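WbbM protein (Klebsiella pneumoniae, PDB 6U4B) probably acts as a bifunctional, trimeric glycosyltransferase that polymerises O-antigen polysaccharide, with a magnesium-binding domain of glycosyltransferase family 8. Local coordinates at residues K401-D406 and I476-V481; N426-V431 and K482-E487. All coordinates share one frame; numbering follows the deposited sequence.

Contact 1: residues K401-D406 and I476-V481. With MG (magnesium ion), chain C.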
loop_
_atom_site.group_PDB
_atom_site.type_symbol
_atom_site.label_atom_id
_atom_site.label_comp_id
_atom_site.label_asym_id
_atom_site.label_seq_id
_atom_site.Cartn_x
_atom_site.Cartn_y
_atom_site.Cartn_z
ATOM N N LYS A 401 -24.279 10.184 23.775
ATOM C CA LYS A 401 -23.413 9.066 24.119
ATOM C C LYS A 401 -22.077 9.210 23.402
ATOM O O LYS A 401 -21.996 9.757 22.300
ATOM C CB LYS A 401 -24.056 7.713 23.776
ATOM C CG LYS A 401 -25.244 7.365 24.653
ATOM C CD LYS A 401 -25.642 5.903 24.528
ATOM C CE LYS A 401 -26.141 5.575 23.134
ATOM N NZ LYS A 401 -26.683 4.189 23.065
ATOM N N VAL A 402 -21.032 8.693 24.043
ATOM C CA VAL A 402 -19.653 8.824 23.585
ATOM C C VAL A 402 -18.917 7.522 23.888
ATOM O O VAL A 402 -19.090 6.934 24.960
ATOM C CB VAL A 402 -18.960 10.023 24.268
ATOM C CG1 VAL A 402 -17.479 9.766 24.454
ATOM C CG2 VAL A 402 -19.198 11.302 23.478
ATOM N N VAL A 403 -18.093 7.073 22.942
ATOM C CA VAL A 403 -17.304 5.855 23.095
ATOM C C VAL A 403 -15.853 6.243 23.344
ATOM O O VAL A 403 -15.207 6.840 22.473
ATOM C CB VAL A 403 -17.418 4.944 21.862
ATOM C CG1 VAL A 403 -16.586 3.687 22.056
ATOM C CG2 VAL A 403 -18.872 4.595 21.594
ATOM N N PHE A 404 -15.342 5.915 24.529
ATOM C CA PHE A 404 -13.915 6.043 24.790
ATOM C C PHE A 404 -13.210 4.728 24.493
ATOM O O PHE A 404 -13.751 3.647 24.742
ATOM C CB PHE A 404 -13.630 6.449 26.240
ATOM C CG PHE A 404 -12.167 6.369 26.603
ATOM C CD1 PHE A 404 -11.337 7.459 26.410
ATOM C CD2 PHE A 404 -11.616 5.191 27.102
ATOM C CE1 PHE A 404 -9.995 7.388 26.718
ATOM C CE2 PHE A 404 -10.272 5.111 27.400
ATOM C CZ PHE A 404 -9.462 6.212 27.215
ATOM N N ILE A 405 -11.983 4.828 23.986
ATOM C CA ILE A 405 -11.175 3.641 23.727
ATOM C C ILE A 405 -9.716 3.973 24.005
ATOM O O ILE A 405 -9.233 5.053 23.651
ATOM C CB ILE A 405 -11.394 3.119 22.288
ATOM C CG1 ILE A 405 -10.593 1.836 22.039
ATOM C CG2 ILE A 405 -11.062 4.193 21.252
ATOM C CD1 ILE A 405 -10.923 1.166 20.720
ATOM N N ASP A 406 -9.023 3.043 24.660
ATOM C CA ASP A 406 -7.592 3.189 24.901
ATOM C C ASP A 406 -6.832 3.359 23.588
ATOM O O ASP A 406 -7.231 2.845 22.538
ATOM C CB ASP A 406 -7.051 1.969 25.649
ATOM C CG ASP A 406 -7.054 2.150 27.153
ATOM O OD1 ASP A 406 -7.652 3.134 27.643
ATOM O OD2 ASP A 406 -6.448 1.306 27.847
ATOM N N ILE A 476 -12.237 0.347 27.072
ATOM C CA ILE A 476 -13.273 0.761 26.132
ATOM C C ILE A 476 -14.559 0.979 26.921
ATOM O O ILE A 476 -15.016 0.095 27.652
ATOM C CB ILE A 476 -13.436 -0.257 24.982
ATOM C CG1 ILE A 476 -14.325 0.305 23.869
ATOM C CG2 ILE A 476 -13.956 -1.610 25.470
ATOM C CD1 ILE A 476 -14.246 -0.503 22.575
ATOM N N ILE A 477 -15.122 2.183 26.825
ATOM C CA ILE A 477 -16.267 2.576 27.637
ATOM C C ILE A 477 -17.236 3.369 26.775
ATOM O O ILE A 477 -16.841 4.344 26.128
ATOM C CB ILE A 477 -15.851 3.423 28.858
ATOM C CG1 ILE A 477 -14.769 2.725 29.684
ATOM C CG2 ILE A 477 -17.061 3.720 29.725
ATOM C CD1 ILE A 477 -14.196 3.590 30.787
ATOM N N VAL A 478 -18.504 2.972 26.784
ATOM C CA VAL A 478 -19.568 3.782 26.206
ATOM C C VAL A 478 -20.129 4.656 27.321
ATOM O O VAL A 478 -20.785 4.161 28.241
ATOM C CB VAL A 478 -20.666 2.922 25.572
ATOM C CG1 VAL A 478 -21.715 3.816 24.924
ATOM C CG2 VAL A 478 -20.066 1.964 24.552
ATOM N N PHE A 479 -19.862 5.953 27.245
ATOM C CA PHE A 479 -20.364 6.889 28.238
ATOM C C PHE A 479 -21.800 7.275 27.911
ATOM O O PHE A 479 -22.095 7.717 26.797
ATOM C CB PHE A 479 -19.485 8.139 28.293
ATOM C CG PHE A 479 -18.193 7.944 29.033
ATOM C CD1 PHE A 479 -17.138 7.262 28.451
ATOM C CD2 PHE A 479 -18.030 8.455 30.309
ATOM C CE1 PHE A 479 -15.949 7.087 29.133
ATOM C CE2 PHE A 479 -16.844 8.284 30.993
ATOM C CZ PHE A 479 -15.802 7.600 30.407
ATOM N N ASN A 480 -22.697 7.096 28.882
ATOM C CA ASN A 480 -24.051 7.638 28.791
ATOM C C ASN A 480 -23.998 9.067 29.323
ATOM O O ASN A 480 -24.386 9.363 30.457
ATOM C CB ASN A 480 -25.039 6.773 29.564
ATOM C CG ASN A 480 -26.482 7.194 29.346
ATOM O OD1 ASN A 480 -26.757 8.270 28.811
ATOM N ND2 ASN A 480 -27.413 6.347 29.766
ATOM N N VAL A 481 -23.493 9.967 28.475
ATOM C CA VAL A 481 -23.241 11.341 28.902
ATOM C C VAL A 481 -24.536 12.020 29.326
ATOM O O VAL A 481 -24.575 12.727 30.342
ATOM C CB VAL A 481 -22.528 12.126 27.786
ATOM C CG1 VAL A 481 -22.309 13.570 28.209
ATOM C CG2 VAL A 481 -21.202 11.466 27.437
HETATM MG MG MG C . -4.719 0.118 27.400
#
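Val-402 and Phe-404 pair with Phe-479 and Ile-477 as neighbouring antiparallel strands in the central mixed sheet of the glycosyltransferase family 8 domain, a GT-A-type fold, and the first strand runs into the DxD motif. Two hydrogen-bonded pairs, Val-402 with Phe-479 and Phe-404 with Ile-477, alternate with the non-hydrogen-bonded pairs Val-403/Val-478 and Ile-405/Ile-476. Of the four backbone bonds, Phe-479 N to Val-402 O (2.6 Å) is the shortest, its donor almost in line with the carbonyl. Phe-404 O receives Ile-477 N at 2.9 Å from 28° outside the carbonyl plane, and Ile-476 CA adds a CH···O contact to the same oxygen.

Side chains segregate by face. On one, Phe-479 swings its ring beside the strand, CG anti to the carbonyl carbon (chi1 -77°), and CE1 comes within 3.8 Å of Phe-404 CB, which meets the ring at its edge. Val-402 CB touches Val-481 CG2 at 4.1 Å, while Ile-392 of helix 392-395 covers Val-402, Phe-404 and Phe-479. On the other face, Val-403 and Val-478 meet through their CG2 methyls, and Ile-405 and Ile-476 run next to each other in the same direction, with Ile-405 CD1 and Ile-476 CD1 4.2 Å apart.

Just past the last pair, Asp-406 carries a metal ligand. Asp-408 and His-560 also bind this ion, and a salt bridge from Arg-389 to OD1 probably steadies the carboxylate, whose other oxygen, Asp-406 OD2, coordinates the magnesium ion at 2.1 Å.

Contact 2: residues N426-V431 and K482-E487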
loop_
_atom_site.group_PDB
_atom_site.type_symbol
_atom_site.label_atom_id
_atom_site.label_comp_id
_atom_site.label_asym_id
_atom_site.label_seq_id
_atom_site.Cartn_x
_atom_site.Cartn_y
_atom_site.Cartn_z
ATOM N N ASN A 426 -28.331 3.205 32.777
ATOM C CA ASN A 426 -26.980 2.877 33.207
ATOM C C ASN A 426 -26.023 3.982 32.783
ATOM O O ASN A 426 -26.234 4.671 31.781
ATOM C CB ASN A 426 -26.529 1.537 32.621
ATOM C CG ASN A 426 -27.094 0.352 33.378
ATOM O OD1 ASN A 426 -27.561 0.493 34.507
ATOM N ND2 ASN A 426 -27.041 -0.825 32.766
ATOM N N LEU A 427 -24.962 4.158 33.568
ATOM C CA LEU A 427 -24.050 5.263 33.313
ATOM C C LEU A 427 -23.032 4.929 32.235
ATOM O O LEU A 427 -22.621 5.821 31.485
ATOM C CB LEU A 427 -23.348 5.668 34.608
ATOM C CG LEU A 427 -24.300 6.148 35.704
ATOM C CD1 LEU A 427 -23.526 6.575 36.943
ATOM C CD2 LEU A 427 -25.178 7.283 35.192
ATOM N N VAL A 428 -22.617 3.663 32.133
ATOM C CA VAL A 428 -21.621 3.246 31.155
ATOM C C VAL A 428 -21.934 1.844 30.653
ATOM O O VAL A 428 -22.706 1.092 31.255
ATOM C CB VAL A 428 -20.181 3.266 31.721
ATOM C CG1 VAL A 428 -19.713 4.687 31.993
ATOM C CG2 VAL A 428 -20.096 2.409 32.981
ATOM N N ALA A 429 -21.313 1.508 29.525
ATOM C CA ALA A 429 -21.210 0.141 29.042
ATOM C C ALA A 429 -19.732 -0.186 28.900
ATOM O O ALA A 429 -18.967 0.626 28.370
ATOM C CB ALA A 429 -21.939 -0.047 27.710
ATOM N N ALA A 430 -19.331 -1.358 29.387
ATOM C CA ALA A 430 -17.919 -1.717 29.415
ATOM C C ALA A 430 -17.793 -3.231 29.482
ATOM O O ALA A 430 -18.774 -3.949 29.685
ATOM C CB ALA A 430 -17.195 -1.050 30.591
ATOM N N VAL A 431 -16.560 -3.706 29.321
ATOM C CA VAL A 431 -16.255 -5.130 29.328
ATOM C C VAL A 431 -15.776 -5.523 30.717
ATOM O O VAL A 431 -14.940 -4.830 31.314
ATOM C CB VAL A 431 -15.204 -5.482 28.262
ATOM C CG1 VAL A 431 -14.933 -6.979 28.264
ATOM C CG2 VAL A 431 -15.673 -5.017 26.891
ATOM N N LYS A 482 -25.615 11.814 28.564
ATOM C CA LYS A 482 -26.886 12.458 28.890
ATOM C C LYS A 482 -27.343 12.102 30.300
ATOM O O LYS A 482 -27.837 12.966 31.036
ATOM C CB LYS A 482 -27.956 12.073 27.868
ATOM C CG LYS A 482 -29.362 12.487 28.283
ATOM C CD LYS A 482 -30.124 13.157 27.152
ATOM C CE LYS A 482 -30.483 12.171 26.055
ATOM N NZ LYS A 482 -31.337 12.809 25.013
ATOM N N GLN A 483 -27.180 10.839 30.698
ATOM C CA GLN A 483 -27.543 10.451 32.057
ATOM C C GLN A 483 -26.578 11.048 33.074
ATOM O O GLN A 483 -26.995 11.463 34.161
ATOM C CB GLN A 483 -27.580 8.929 32.178
ATOM C CG GLN A 483 -28.256 8.425 33.441
ATOM C CD GLN A 483 -29.735 8.762 33.483
ATOM O OE1 GLN A 483 -30.390 8.867 32.445
ATOM N NE2 GLN A 483 -30.267 8.937 34.686
ATOM N N MET A 484 -25.285 11.101 32.739
ATOM C CA MET A 484 -24.312 11.698 33.647
ATOM C C MET A 484 -24.571 13.184 33.853
ATOM O O MET A 484 -24.311 13.714 34.939
ATOM C CB MET A 484 -22.893 11.478 33.124
ATOM C CG MET A 484 -22.441 10.036 33.154
ATOM S SD MET A 484 -20.715 9.845 32.676
ATOM C CE MET A 484 -20.530 8.075 32.845
ATOM N N VAL A 485 -25.073 13.873 32.825
ATOM C CA VAL A 485 -25.403 15.286 32.975
ATOM C C VAL A 485 -26.578 15.459 33.929
ATOM O O VAL A 485 -26.571 16.350 34.789
ATOM C CB VAL A 485 -25.687 15.914 31.598
ATOM C CG1 VAL A 485 -26.300 17.299 31.760
ATOM C CG2 VAL A 485 -24.410 15.987 30.781
ATOM N N GLU A 486 -27.599 14.608 33.805
ATOM C CA GLU A 486 -28.765 14.731 34.672
ATOM C C GLU A 486 -28.412 14.433 36.124
ATOM O O GLU A 486 -28.906 15.103 37.038
ATOM C CB GLU A 486 -29.883 13.806 34.189
ATOM C CG GLU A 486 -31.010 13.598 35.205
ATOM C CD GLU A 486 -31.930 14.806 35.356
ATOM O OE1 GLU A 486 -33.164 14.608 35.391
ATOM O OE2 GLU A 486 -31.434 15.950 35.446
ATOM N N GLU A 487 -27.557 13.441 36.360
ATOM C CA GLU A 487 -27.175 13.055 37.711
ATOM C C GLU A 487 -25.967 13.823 38.235
ATOM O O GLU A 487 -25.596 13.639 39.400
ATOM C CB GLU A 487 -26.886 11.551 37.768
ATOM C CG GLU A 487 -28.049 10.676 37.330
ATOM C CD GLU A 487 -27.776 9.197 37.536
ATOM O OE1 GLU A 487 -26.730 8.859 38.132
ATOM O OE2 GLU A 487 -28.609 8.372 37.105
#
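Leu-427 and Val-428 pack against Gln-483, Met-484 and Glu-487 of helix 481-487, at the point where strand 428-432 begins. The apolar part centres on the Met-484 methyl. With CG anti to the carbonyl carbon (chi1 -68°) and the chain extended beyond it, Met-484 reaches from the helix to the strand, where CE lies 3.6 Å from Val-428 CG1 and 4.1 Å from Leu-427 CB. Met-484 CE also lies 3.4 Å from Leu-427 O. Phe-514 also touches both Met-484 and Val-428.

A second group of contacts surrounds the Leu-427 tip. Leu-427 CD2 meets the aliphatic CG of Gln-483 at 3.7 Å, the two side chains crossing at about a right angle, and the Glu-487 side chain crosses at a slant, its OE1 3.7 Å from Leu-427 CD2.

Polar bonding runs along the helix. Gln-483 NE2 donates a nearly straight bond (3.0 Å, 172°) to the anti side of Glu-487 OE2, one turn on, from somewhat outside the carboxylate plane; Arg-517 forms a salt bridge to that oxygen, so amide and guanidinium together hold the carboxylate beside the leucine. The arrangement is the helix-on-sheet packing of an alpha/beta fold, here at the N-terminal end of strand 428-432 and away from the metal site.

How the contacts relate
From the N terminus, the chain passes first through 401-406, then 426-431, 476-481 and 482-487, so the segments alternate and the two loops cross. Contact 1 closes the 69 residues between 401-406 and 476-481; contact 2 closes a loop of 50 residues, ending on the helix that directly follows strand 477-479. That strand lies between 402-405 and 428-432 in the sheet, joined to the latter by Val-478 N to Ala-429 O (2.9 Å). Asn-480, at the N-cap of the helix, holds Asn-426 O through ND2, and Phe-479 packs on Met-484. Together, the contacts tie the strand that leads to the magnesium ligand Asp-406, its neighbours and the helix into one unit, with centres about 9 Å apart.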